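Local coordinates for protein catechol 2,3-dioxygenase (Pseudomonas sp. KL28, PDB 3HPY) that probably uses ferrous iron and O2 to cleave the ring of catechols beside their two hydroxyls, and binds 4-methylcatechol at its iron site, at residues L112-H116 against L157-N161; L91-I96 against R107-E111; K46-E50 against A148-L152. The contacts are given in a common frame with arbitrary orientation. Residues are numbered along the deposited sequence.

Interaction 1: residues L112-H116 against L157-N161; sequences LPSGH and LYGPN
His116, Pro113 and Ser114 carry most of this contact, in which the hairpin connection between strands 107-111 and 117-121 settles on the end of strand 151-159. Build it as a type I turn with a G1 bulge: residues 112-115 form the turn, closed by the backbone hydrogen bonds Gly115 N to Leu112 O (2.8 Å) and Leu112 N to His116 O (3.0 Å). Gly115 has positive phi (91/-12), where a CB would jam against the preceding carbonyl. Across the gap the chain stays extended through Gly159 (-171/165) before Pro160 and Asn161 lead into helix 162-171. The CA atoms of Ser114 and Gly159 are 4.2 Å apart, and a CB on Gly159 would clash with Ser114 O and the His116 ring.

His116 (chi1 m, chi2 85°) lays one ring face on Leu157, whose CB sits 3.6 Å from the ring centroid in a CH-pi contact. His116 NE2 is 2.9 Å from Tyr158 O and is hydrogen-bonded to Lys213 O. Ser114 takes chi1 p, bringing OG to 2.6 Å from His116 ND1, a hydrogen bond, while Ser114 CA makes a CA-H...O contact of 3.2 Å with Pro160 O. Pro113 directs its CA-CB bond toward the second segment, its CB 4.0 Å from Asn161 CB. With the imidazole anchored at both nitrogens, the contact joins the N-terminal and C-terminal halves through a fixed polar ring and close backbone packing.

Interaction 2: residues L91-I96 against R107-E111; sequences LTTTRI and RVRFE
This is an antiparallel beta hairpin at one edge of the N-terminal sheet, where strand 93-96 is the outermost within the chain. Set the two strand axes 4.6 Å apart at closest approach, their directions 147° apart. Thr94 faces Arg109 and Ile96 faces Arg107 as hydrogen-bonded pairs: Thr94 N to Arg109 O 2.7 Å, Arg109 N to Thr94 O 2.8 Å, Ile96 N to Arg107 O 2.9 Å, Arg107 N to Ile96 O 3.0 Å. Arg95 and Val108 form the non-hydrogen-bonded pair between them. Beyond Thr93 the strands part, and a water links Thr92 O (2.6 Å) to Glu111 N (2.8 Å).

Ile96 (chi1 m, chi2 p) lies over the guanidinium faces of Arg107 and Arg109, its CG2 3.4 Å from Arg107 CZ and its CD1 3.4 Å from Arg109 CB; both arginines form salt bridges with Glu119, and Arg107 another with Glu100. The face with Thr93, Arg95, Val108 and Phe110 meets helix 76-89, where Arg95 pairs with Asp83 and Glu80, while strand 107-111 continues the sheet into strand 117-121.

Interaction 3: residues K46-E50 against A148-L152; sequences KCWDE and APIQL
Begin with a type I turn from Cys47 to Glu50, Glu50 N to Cys47 O at 3.1 Å, and bring Ala148-Leu152 past it with Cys47 CA 5.4 Å from Gln151 CA and Asp49 CA 5.2 Å from Ile150 CA. Cys47 (chi1 m) places its SG 3.5 Å from Gln151 CA and 3.9 Å from Pro149 CG. Glu50 (chi1 m, chi2 t, chi3 -47°) turns back so that Glu50 OE1 accepts from Cys47 N at 2.9 Å and Glu50 OE2 from Leu152 N at 3.1 Å, tying the turn to the start of strand 151-159.

Trp48 (chi1 p, chi2 -90°) turns its indole to Ala148, CD1 to CB 3.9 Å, with a weak hydrogen bond from Trp48 NE1 to Ala148 O at 3.4 Å. A water joins Trp48 N (2.7 Å) to Pro149 O (2.8 Å). Ile150 (chi1 m, chi2 p) sets CG2 3.9 Å from the CB of Asp49 (chi1 -140°, between wells), whose carboxylate forms a salt bridge with Arg252 of the second subunit. The arrangement is a buried junction between the two domains of a vicinal oxygen chelate dioxygenase, each built of paired beta-alpha-beta-beta-beta modules: an N-terminal turn holds the entry to the C-terminal strand that carries the iron ligand His154.

Strand 151-159 ties interactions 1 and 3 together: interaction 3 grips its beginning, interaction 1 its end, and the iron ligand His154 lies on it between them. Their centres are 27 Å apart, on opposite sides of the chain's centre, so the N-terminal half meets this one strand at two separate places. The Leu152 side chain lies about 10 Å from the iron, and that of Tyr158 about 8 Å from the bound 4-methylcatechol; His216 and Glu267 complete the protein ligands of the metal. Interaction 2 is remote from this site. Its strand 107-111 runs directly into the turn of interaction 1, and the two touch where Glu111 CG packs 4.1 Å from His116 O.

Interaction 1: residues L112-H116 against L157-N161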
ATOM      1  N   LEU C 112     -20.514   2.609  34.866  1.00 37.26           N
ATOM      2  CA  LEU C 112     -20.837   1.243  34.480  1.00 37.22           C
ATOM      3  C   LEU C 112     -20.389   0.282  35.574  1.00 37.16           C
ATOM      4  O   LEU C 112     -19.611   0.650  36.460  1.00 36.04           O
ATOM      5  CB  LEU C 112     -20.130   0.871  33.167  1.00 36.72           C
ATOM      6  CG  LEU C 112     -20.649   1.396  31.821  1.00 37.16           C
ATOM      7  CD1 LEU C 112     -19.678   0.972  30.726  1.00 35.28           C
ATOM      8  CD2 LEU C 112     -22.044   0.851  31.530  1.00 37.10           C
ATOM      9  N   PRO C 113     -20.876  -0.965  35.521  1.00 37.19           N
ATOM     10  CA  PRO C 113     -20.528  -1.999  36.501  1.00 37.66           C
ATOM     11  C   PRO C 113     -19.022  -2.246  36.506  1.00 38.96           C
ATOM     12  O   PRO C 113     -18.449  -2.673  37.517  1.00 38.92           O
ATOM     13  CB  PRO C 113     -21.293  -3.216  35.998  1.00 36.82           C
ATOM     14  CG  PRO C 113     -22.495  -2.614  35.370  1.00 37.54           C
ATOM     15  CD  PRO C 113     -21.925  -1.448  34.607  1.00 37.75           C
ATOM     16  N   SER C 114     -18.395  -1.976  35.364  1.00 38.04           N
ATOM     17  CA  SER C 114     -16.959  -2.162  35.193  1.00 37.50           C
ATOM     18  C   SER C 114     -16.163  -1.037  35.844  1.00 37.49           C
ATOM     19  O   SER C 114     -14.930  -1.045  35.830  1.00 37.89           O
ATOM     20  CB  SER C 114     -16.622  -2.239  33.701  1.00 37.68           C
ATOM     21  OG  SER C 114     -17.051  -1.067  33.019  1.00 37.31           O
ATOM     22  N   GLY C 115     -16.874  -0.058  36.396  1.00 36.59           N
ATOM     23  CA  GLY C 115     -16.217   1.049  37.063  1.00 36.56           C
ATOM     24  C   GLY C 115     -15.901   2.258  36.204  1.00 36.77           C
ATOM     25  O   GLY C 115     -15.559   3.312  36.742  1.00 36.03           O
ATOM     26  N   HIS C 116     -16.023   2.123  34.882  1.00 36.22           N
ATOM     27  CA  HIS C 116     -15.720   3.227  33.968  1.00 34.97           C
ATOM     28  C   HIS C 116     -16.850   4.225  33.820  1.00 34.60           C
ATOM     29  O   HIS C 116     -18.016   3.844  33.734  1.00 35.16           O
ATOM     30  CB  HIS C 116     -15.365   2.697  32.580  1.00 34.46           C
ATOM     31  CG  HIS C 116     -14.394   1.566  32.603  1.00 33.04           C
ATOM     32  ND1 HIS C 116     -14.785   0.258  32.786  1.00 32.38           N
ATOM     33  CD2 HIS C 116     -13.042   1.549  32.538  1.00 32.97           C
ATOM     34  CE1 HIS C 116     -13.717  -0.515  32.834  1.00 32.66           C
ATOM     35  NE2 HIS C 116     -12.645   0.244  32.687  1.00 31.97           N
ATOM     36  N   LEU C 157     -11.719  -0.900  27.327  1.00 29.00           N
ATOM     37  CA  LEU C 157     -11.708  -0.796  28.777  1.00 30.49           C
ATOM     38  C   LEU C 157     -11.615  -2.151  29.448  1.00 31.49           C
ATOM     39  O   LEU C 157     -12.087  -3.160  28.921  1.00 31.46           O
ATOM     40  CB  LEU C 157     -12.971  -0.095  29.282  1.00 28.51           C
ATOM     41  CG  LEU C 157     -13.310   1.295  28.750  1.00 29.33           C
ATOM     42  CD1 LEU C 157     -12.037   2.093  28.479  1.00 27.49           C
ATOM     43  CD2 LEU C 157     -14.139   1.140  27.500  1.00 31.71           C
ATOM     44  N   TYR C 158     -11.004  -2.148  30.628  1.00 33.73           N
ATOM     45  CA  TYR C 158     -10.844  -3.345  31.440  1.00 35.53           C
ATOM     46  C   TYR C 158     -11.550  -3.127  32.765  1.00 34.51           C
ATOM     47  O   TYR C 158     -11.250  -2.184  33.487  1.00 34.47           O
ATOM     48  CB  TYR C 158      -9.371  -3.623  31.707  1.00 37.69           C
ATOM     49  CG  TYR C 158      -8.752  -4.602  30.752  1.00 40.29           C
ATOM     50  CD1 TYR C 158      -8.718  -4.342  29.384  1.00 41.43           C
ATOM     51  CD2 TYR C 158      -8.174  -5.783  31.217  1.00 41.31           C
ATOM     52  CE1 TYR C 158      -8.114  -5.235  28.498  1.00 44.16           C
ATOM     53  CE2 TYR C 158      -7.570  -6.684  30.339  1.00 44.29           C
ATOM     54  CZ  TYR C 158      -7.543  -6.402  28.981  1.00 43.87           C
ATOM     55  OH  TYR C 158      -6.938  -7.270  28.105  1.00 44.22           O
ATOM     56  N   GLY C 159     -12.493  -4.001  33.076  1.00 35.39           N
ATOM     57  CA  GLY C 159     -13.222  -3.876  34.319  1.00 36.16           C
ATOM     58  C   GLY C 159     -14.065  -5.111  34.520  1.00 36.58           C
ATOM     59  O   GLY C 159     -14.249  -5.886  33.580  1.00 36.69           O
ATOM     60  N   PRO C 160     -14.584  -5.330  35.736  1.00 36.63           N
ATOM     61  CA  PRO C 160     -15.423  -6.488  36.069  1.00 37.29           C
ATOM     62  C   PRO C 160     -16.851  -6.414  35.515  1.00 38.25           C
ATOM     63  O   PRO C 160     -17.310  -5.346  35.093  1.00 37.86           O
ATOM     64  CB  PRO C 160     -15.400  -6.496  37.596  1.00 36.28           C
ATOM     65  CG  PRO C 160     -15.294  -5.027  37.931  1.00 36.90           C
ATOM     66  CD  PRO C 160     -14.251  -4.551  36.943  1.00 35.99           C
ATOM     67  N   ASN C 161     -17.533  -7.559  35.522  1.00 38.64           N
ATOM     68  CA  ASN C 161     -18.916  -7.681  35.060  1.00 39.86           C
ATOM     69  C   ASN C 161     -19.123  -7.166  33.638  1.00 39.46           C
ATOM     70  O   ASN C 161     -19.819  -6.175  33.429  1.00 40.40           O
ATOM     71  CB  ASN C 161     -19.852  -6.929  36.012  1.00 42.14           C
ATOM     72  CG  ASN C 161     -19.502  -7.158  37.470  1.00 44.40           C
ATOM     73  OD1 ASN C 161     -19.470  -8.297  37.942  1.00 46.29           O
ATOM     74  ND2 ASN C 161     -19.228  -6.077  38.189  1.00 45.43           N
TER

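Interaction 2: residues L91-I96 against R107-E111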
ATOM      1  N   LEU C  91     -29.873   2.905  36.337  1.00 37.98           N
ATOM      2  CA  LEU C  91     -28.583   3.560  36.478  1.00 39.00           C
ATOM      3  C   LEU C  91     -28.764   4.996  36.939  1.00 40.09           C
ATOM      4  O   LEU C  91     -29.711   5.677  36.538  1.00 40.70           O
ATOM      5  CB  LEU C  91     -27.819   3.542  35.146  1.00 37.91           C
ATOM      6  CG  LEU C  91     -27.384   2.171  34.612  1.00 37.31           C
ATOM      7  CD1 LEU C  91     -26.871   2.308  33.191  1.00 37.85           C
ATOM      8  CD2 LEU C  91     -26.315   1.580  35.513  1.00 34.72           C
ATOM      9  N   THR C  92     -27.862   5.455  37.797  1.00 40.50           N
ATOM     10  CA  THR C  92     -27.932   6.823  38.281  1.00 41.74           C
ATOM     11  C   THR C  92     -27.143   7.686  37.309  1.00 41.89           C
ATOM     12  O   THR C  92     -26.012   7.349  36.949  1.00 42.29           O
ATOM     13  CB  THR C  92     -27.318   6.946  39.677  1.00 42.69           C
ATOM     14  OG1 THR C  92     -27.870   5.932  40.527  1.00 42.70           O
ATOM     15  CG2 THR C  92     -27.620   8.314  40.264  1.00 42.84           C
ATOM     16  N   THR C  93     -27.739   8.794  36.879  1.00 40.79           N
ATOM     17  CA  THR C  93     -27.081   9.683  35.936  1.00 39.90           C
ATOM     18  C   THR C  93     -26.774  11.055  36.517  1.00 40.23           C
ATOM     19  O   THR C  93     -27.477  11.548  37.404  1.00 39.59           O
ATOM     20  CB  THR C  93     -27.935   9.874  34.661  1.00 39.65           C
ATOM     21  OG1 THR C  93     -29.116  10.622  34.977  1.00 39.24           O
ATOM     22  CG2 THR C  93     -28.334   8.532  34.086  1.00 38.04           C
ATOM     23  N   THR C  94     -25.716  11.666  35.997  1.00 40.55           N
ATOM     24  CA  THR C  94     -25.282  12.986  36.427  1.00 42.76           C
ATOM     25  C   THR C  94     -25.293  13.899  35.209  1.00 43.57           C
ATOM     26  O   THR C  94     -24.712  13.569  34.176  1.00 43.28           O
ATOM     27  CB  THR C  94     -23.850  12.943  36.981  1.00 43.38           C
ATOM     28  OG1 THR C  94     -23.735  11.872  37.927  1.00 46.09           O
ATOM     29  CG2 THR C  94     -23.505  14.259  37.662  1.00 44.51           C
ATOM     30  N   ARG C  95     -25.950  15.046  35.315  1.00 43.79           N
ATOM     31  CA  ARG C  95     -25.995  15.958  34.183  1.00 44.34           C
ATOM     32  C   ARG C  95     -24.955  17.068  34.314  1.00 43.63           C
ATOM     33  O   ARG C  95     -25.160  18.035  35.047  1.00 44.10           O
ATOM     34  CB  ARG C  95     -27.400  16.550  34.052  1.00 46.17           C
ATOM     35  CG  ARG C  95     -27.516  17.665  33.030  1.00 48.78           C
ATOM     36  CD  ARG C  95     -27.451  17.165  31.590  1.00 49.85           C
ATOM     37  NE  ARG C  95     -28.771  16.841  31.051  1.00 50.01           N
ATOM     38  CZ  ARG C  95     -29.409  15.695  31.253  1.00 49.99           C
ATOM     39  NH1 ARG C  95     -28.853  14.738  31.988  1.00 50.12           N
ATOM     40  NH2 ARG C  95     -30.610  15.509  30.718  1.00 49.48           N
ATOM     41  N   ILE C  96     -23.827  16.916  33.622  1.00 42.55           N
ATOM     42  CA  ILE C  96     -22.772  17.929  33.649  1.00 40.62           C
ATOM     43  C   ILE C  96     -23.234  19.109  32.799  1.00 41.00           C
ATOM     44  O   ILE C  96     -23.590  18.941  31.629  1.00 41.20           O
ATOM     45  CB  ILE C  96     -21.438  17.408  33.057  1.00 40.82           C
ATOM     46  CG1 ILE C  96     -20.832  16.323  33.951  1.00 41.70           C
ATOM     47  CG2 ILE C  96     -20.441  18.553  32.935  1.00 37.79           C
ATOM     48  CD1 ILE C  96     -21.558  14.995  33.919  1.00 43.42           C
ATOM     49  N   ARG C 107     -23.681  17.279  29.140  1.00 37.60           N
ATOM     50  CA  ARG C 107     -23.582  15.853  28.865  1.00 37.68           C
ATOM     51  C   ARG C 107     -24.114  15.015  30.022  1.00 37.13           C
ATOM     52  O   ARG C 107     -24.081  15.437  31.179  1.00 37.76           O
ATOM     53  CB  ARG C 107     -22.121  15.479  28.615  1.00 38.07           C
ATOM     54  CG  ARG C 107     -21.190  16.680  28.473  1.00 37.46           C
ATOM     55  CD  ARG C 107     -19.904  16.461  29.244  1.00 35.71           C
ATOM     56  NE  ARG C 107     -19.314  17.726  29.670  1.00 38.61           N
ATOM     57  CZ  ARG C 107     -18.237  17.832  30.445  1.00 36.37           C
ATOM     58  NH1 ARG C 107     -17.614  16.740  30.885  1.00 31.75           N
ATOM     59  NH2 ARG C 107     -17.792  19.033  30.790  1.00 35.48           N
ATOM     60  N   VAL C 108     -24.592  13.820  29.700  1.00 35.77           N
ATOM     61  CA  VAL C 108     -25.127  12.904  30.697  1.00 34.88           C
ATOM     62  C   VAL C 108     -24.023  11.911  31.031  1.00 36.18           C
ATOM     63  O   VAL C 108     -23.517  11.233  30.137  1.00 34.51           O
ATOM     64  CB  VAL C 108     -26.339  12.138  30.138  1.00 34.54           C
ATOM     65  CG1 VAL C 108     -27.014  11.351  31.238  1.00 34.42           C
ATOM     66  CG2 VAL C 108     -27.311  13.109  29.496  1.00 32.19           C
ATOM     67  N   ARG C 109     -23.635  11.836  32.304  1.00 35.43           N
ATOM     68  CA  ARG C 109     -22.583  10.913  32.711  1.00 36.65           C
ATOM     69  C   ARG C 109     -23.086   9.887  33.713  1.00 36.57           C
ATOM     70  O   ARG C 109     -23.868  10.209  34.601  1.00 35.84           O
ATOM     71  CB  ARG C 109     -21.396  11.668  33.321  1.00 37.09           C
ATOM     72  CG  ARG C 109     -20.180  10.783  33.592  1.00 38.14           C
ATOM     73  CD  ARG C 109     -19.127  11.497  34.431  1.00 39.82           C
ATOM     74  NE  ARG C 109     -18.592  12.696  33.787  1.00 38.49           N
ATOM     75  CZ  ARG C 109     -17.722  13.520  34.363  1.00 40.40           C
ATOM     76  NH1 ARG C 109     -17.289  13.276  35.593  1.00 41.24           N
ATOM     77  NH2 ARG C 109     -17.282  14.591  33.712  1.00 41.67           N
ATOM     78  N   PHE C 110     -22.642   8.646  33.552  1.00 37.21           N
ATOM     79  CA  PHE C 110     -23.045   7.578  34.452  1.00 38.06           C
ATOM     80  C   PHE C 110     -21.878   6.612  34.625  1.00 39.25           C
ATOM     81  O   PHE C 110     -20.895   6.677  33.880  1.00 39.22           O
ATOM     82  CB  PHE C 110     -24.277   6.859  33.895  1.00 38.29           C
ATOM     83  CG  PHE C 110     -24.043   6.173  32.575  1.00 39.27           C
ATOM     84  CD1 PHE C 110     -23.579   4.859  32.529  1.00 38.38           C
ATOM     85  CD2 PHE C 110     -24.289   6.842  31.376  1.00 38.59           C
ATOM     86  CE1 PHE C 110     -23.368   4.218  31.306  1.00 37.87           C
ATOM     87  CE2 PHE C 110     -24.079   6.209  30.149  1.00 36.91           C
ATOM     88  CZ  PHE C 110     -23.619   4.896  30.116  1.00 36.16           C
ATOM     89  N   GLU C 111     -21.973   5.732  35.617  1.00 39.06           N
ATOM     90  CA  GLU C 111     -20.907   4.773  35.872  1.00 39.36           C
ATOM     91  C   GLU C 111     -21.381   3.368  35.526  1.00 39.45           C
ATOM     92  O   GLU C 111     -22.514   2.984  35.839  1.00 39.34           O
ATOM     93  CB  GLU C 111     -20.475   4.825  37.345  1.00 41.82           C
ATOM     94  CG  GLU C 111     -19.174   4.068  37.647  1.00 43.70           C
ATOM     95  CD  GLU C 111     -18.851   3.987  39.135  1.00 45.07           C
ATOM     96  OE1 GLU C 111     -18.857   5.038  39.817  1.00 44.79           O
ATOM     97  OE2 GLU C 111     -18.582   2.865  39.620  1.00 46.05           O
TER
HETATM   98  O   HOH W   1     -24.147   5.513  37.337  1.00 28.74           O

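Interaction 3: residues K46-E50 against A148-L152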
ATOM      1  N   LYS C  46      -7.890  17.129  18.718  1.00 29.99           N
ATOM      2  CA  LYS C  46      -8.800  16.473  17.781  1.00 29.16           C
ATOM      3  C   LYS C  46      -7.978  15.952  16.597  1.00 28.32           C
ATOM      4  O   LYS C  46      -6.849  16.397  16.373  1.00 29.41           O
ATOM      5  CB  LYS C  46      -9.859  17.449  17.268  1.00 28.77           C
ATOM      6  CG  LYS C  46      -9.332  18.477  16.266  1.00 30.00           C
ATOM      7  CD  LYS C  46     -10.464  19.351  15.767  1.00 31.43           C
ATOM      8  CE  LYS C  46     -11.269  18.643  14.680  1.00 32.23           C
ATOM      9  NZ  LYS C  46     -10.500  18.645  13.390  1.00 28.91           N
ATOM     10  N   CYS C  47      -8.528  14.999  15.854  1.00 27.25           N
ATOM     11  CA  CYS C  47      -7.825  14.476  14.688  1.00 25.90           C
ATOM     12  C   CYS C  47      -8.040  15.520  13.601  1.00 25.80           C
ATOM     13  O   CYS C  47      -9.111  16.126  13.536  1.00 24.60           O
ATOM     14  CB  CYS C  47      -8.409  13.123  14.283  1.00 25.26           C
ATOM     15  SG  CYS C  47      -8.108  11.815  15.510  1.00 23.90           S
ATOM     16  N   TRP C  48      -7.031  15.747  12.761  1.00 24.21           N
ATOM     17  CA  TRP C  48      -7.159  16.760  11.724  1.00 23.95           C
ATOM     18  C   TRP C  48      -8.387  16.595  10.842  1.00 24.76           C
ATOM     19  O   TRP C  48      -8.950  17.593  10.390  1.00 24.51           O
ATOM     20  CB  TRP C  48      -5.910  16.807  10.835  1.00 24.86           C
ATOM     21  CG  TRP C  48      -5.759  15.622   9.913  1.00 24.08           C
ATOM     22  CD1 TRP C  48      -5.109  14.446  10.180  1.00 22.85           C
ATOM     23  CD2 TRP C  48      -6.298  15.494   8.586  1.00 23.01           C
ATOM     24  NE1 TRP C  48      -5.213  13.593   9.098  1.00 22.66           N
ATOM     25  CE2 TRP C  48      -5.939  14.209   8.109  1.00 23.72           C
ATOM     26  CE3 TRP C  48      -7.055  16.334   7.758  1.00 26.46           C
ATOM     27  CZ2 TRP C  48      -6.306  13.750   6.834  1.00 24.12           C
ATOM     28  CZ3 TRP C  48      -7.423  15.871   6.475  1.00 25.90           C
ATOM     29  CH2 TRP C  48      -7.048  14.593   6.036  1.00 25.75           C
ATOM     30  N   ASP C  49      -8.815  15.354  10.610  1.00 24.07           N
ATOM     31  CA  ASP C  49      -9.960  15.108   9.728  1.00 25.70           C
ATOM     32  C   ASP C  49     -11.352  15.163  10.369  1.00 24.24           C
ATOM     33  O   ASP C  49     -12.348  15.181   9.651  1.00 24.74           O
ATOM     34  CB  ASP C  49      -9.789  13.767   8.992  1.00 24.83           C
ATOM     35  CG  ASP C  49     -10.248  13.830   7.536  1.00 27.03           C
ATOM     36  OD1 ASP C  49     -10.672  14.912   7.082  1.00 25.25           O
ATOM     37  OD2 ASP C  49     -10.178  12.798   6.831  1.00 29.35           O
ATOM     38  N   GLU C  50     -11.439  15.189  11.698  1.00 23.02           N
ATOM     39  CA  GLU C  50     -12.755  15.257  12.346  1.00 23.32           C
ATOM     40  C   GLU C  50     -13.234  16.681  12.188  1.00 23.15           C
ATOM     41  O   GLU C  50     -12.460  17.538  11.781  1.00 21.30           O
ATOM     42  CB  GLU C  50     -12.665  14.924  13.835  1.00 19.77           C
ATOM     43  CG  GLU C  50     -12.052  13.576  14.118  1.00 23.96           C
ATOM     44  CD  GLU C  50     -11.826  13.332  15.601  1.00 24.17           C
ATOM     45  OE1 GLU C  50     -11.284  14.240  16.280  1.00 27.46           O
ATOM     46  OE2 GLU C  50     -12.180  12.232  16.079  1.00 24.11           O
ATOM     47  N   ALA C 148      -0.582  11.703  12.722  1.00 22.45           N
ATOM     48  CA  ALA C 148      -1.805  12.369  12.275  1.00 22.76           C
ATOM     49  C   ALA C 148      -2.979  11.449  11.938  1.00 22.02           C
ATOM     50  O   ALA C 148      -3.380  11.343  10.786  1.00 20.72           O
ATOM     51  CB  ALA C 148      -1.479  13.269  11.077  1.00 23.44           C
ATOM     52  N   PRO C 149      -3.575  10.807  12.949  1.00 22.59           N
ATOM     53  CA  PRO C 149      -4.705   9.913  12.674  1.00 21.50           C
ATOM     54  C   PRO C 149      -5.937  10.665  12.172  1.00 22.30           C
ATOM     55  O   PRO C 149      -6.000  11.894  12.268  1.00 21.24           O
ATOM     56  CB  PRO C 149      -4.921   9.220  14.012  1.00 19.50           C
ATOM     57  CG  PRO C 149      -4.563  10.308  14.995  1.00 21.47           C
ATOM     58  CD  PRO C 149      -3.302  10.894  14.398  1.00 21.17           C
ATOM     59  N   ILE C 150      -6.910   9.913  11.658  1.00 22.60           N
ATOM     60  CA  ILE C 150      -8.140  10.460  11.085  1.00 24.76           C
ATOM     61  C   ILE C 150      -9.336  10.623  12.029  1.00 24.66           C
ATOM     62  O   ILE C 150     -10.167  11.499  11.819  1.00 25.78           O
ATOM     63  CB  ILE C 150      -8.580   9.611   9.861  1.00 27.31           C
ATOM     64  CG1 ILE C 150      -7.664   9.909   8.667  1.00 28.37           C
ATOM     65  CG2 ILE C 150     -10.019   9.921   9.478  1.00 30.45           C
ATOM     66  CD1 ILE C 150      -6.223   9.476   8.862  1.00 31.25           C
ATOM     67  N   GLN C 151      -9.443   9.771  13.043  1.00 22.99           N
ATOM     68  CA  GLN C 151     -10.536   9.878  14.008  1.00 24.36           C
ATOM     69  C   GLN C 151     -10.274   9.055  15.262  1.00 24.08           C
ATOM     70  O   GLN C 151      -9.444   8.148  15.255  1.00 23.16           O
ATOM     71  CB  GLN C 151     -11.871   9.410  13.399  1.00 22.64           C
ATOM     72  CG  GLN C 151     -11.900   7.958  12.925  1.00 24.72           C
ATOM     73  CD  GLN C 151     -13.298   7.473  12.546  1.00 24.68           C
ATOM     74  OE1 GLN C 151     -14.099   8.218  11.973  1.00 29.79           O
ATOM     75  NE2 GLN C 151     -13.584   6.210  12.840  1.00 22.78           N
ATOM     76  N   LEU C 152     -10.974   9.399  16.343  1.00 25.72           N
ATOM     77  CA  LEU C 152     -10.892   8.640  17.587  1.00 25.50           C
ATOM     78  C   LEU C 152     -11.805   7.468  17.215  1.00 25.68           C
ATOM     79  O   LEU C 152     -13.018   7.635  17.112  1.00 27.00           O
ATOM     80  CB  LEU C 152     -11.492   9.445  18.751  1.00 27.36           C
ATOM     81  CG  LEU C 152     -11.754   8.705  20.070  1.00 27.93           C
ATOM     82  CD1 LEU C 152     -10.419   8.370  20.727  1.00 27.39           C
ATOM     83  CD2 LEU C 152     -12.615   9.559  21.011  1.00 28.64           C
TER
HETATM   84  O   HOH W   2      -4.939  14.152  13.512  1.00 37.10           O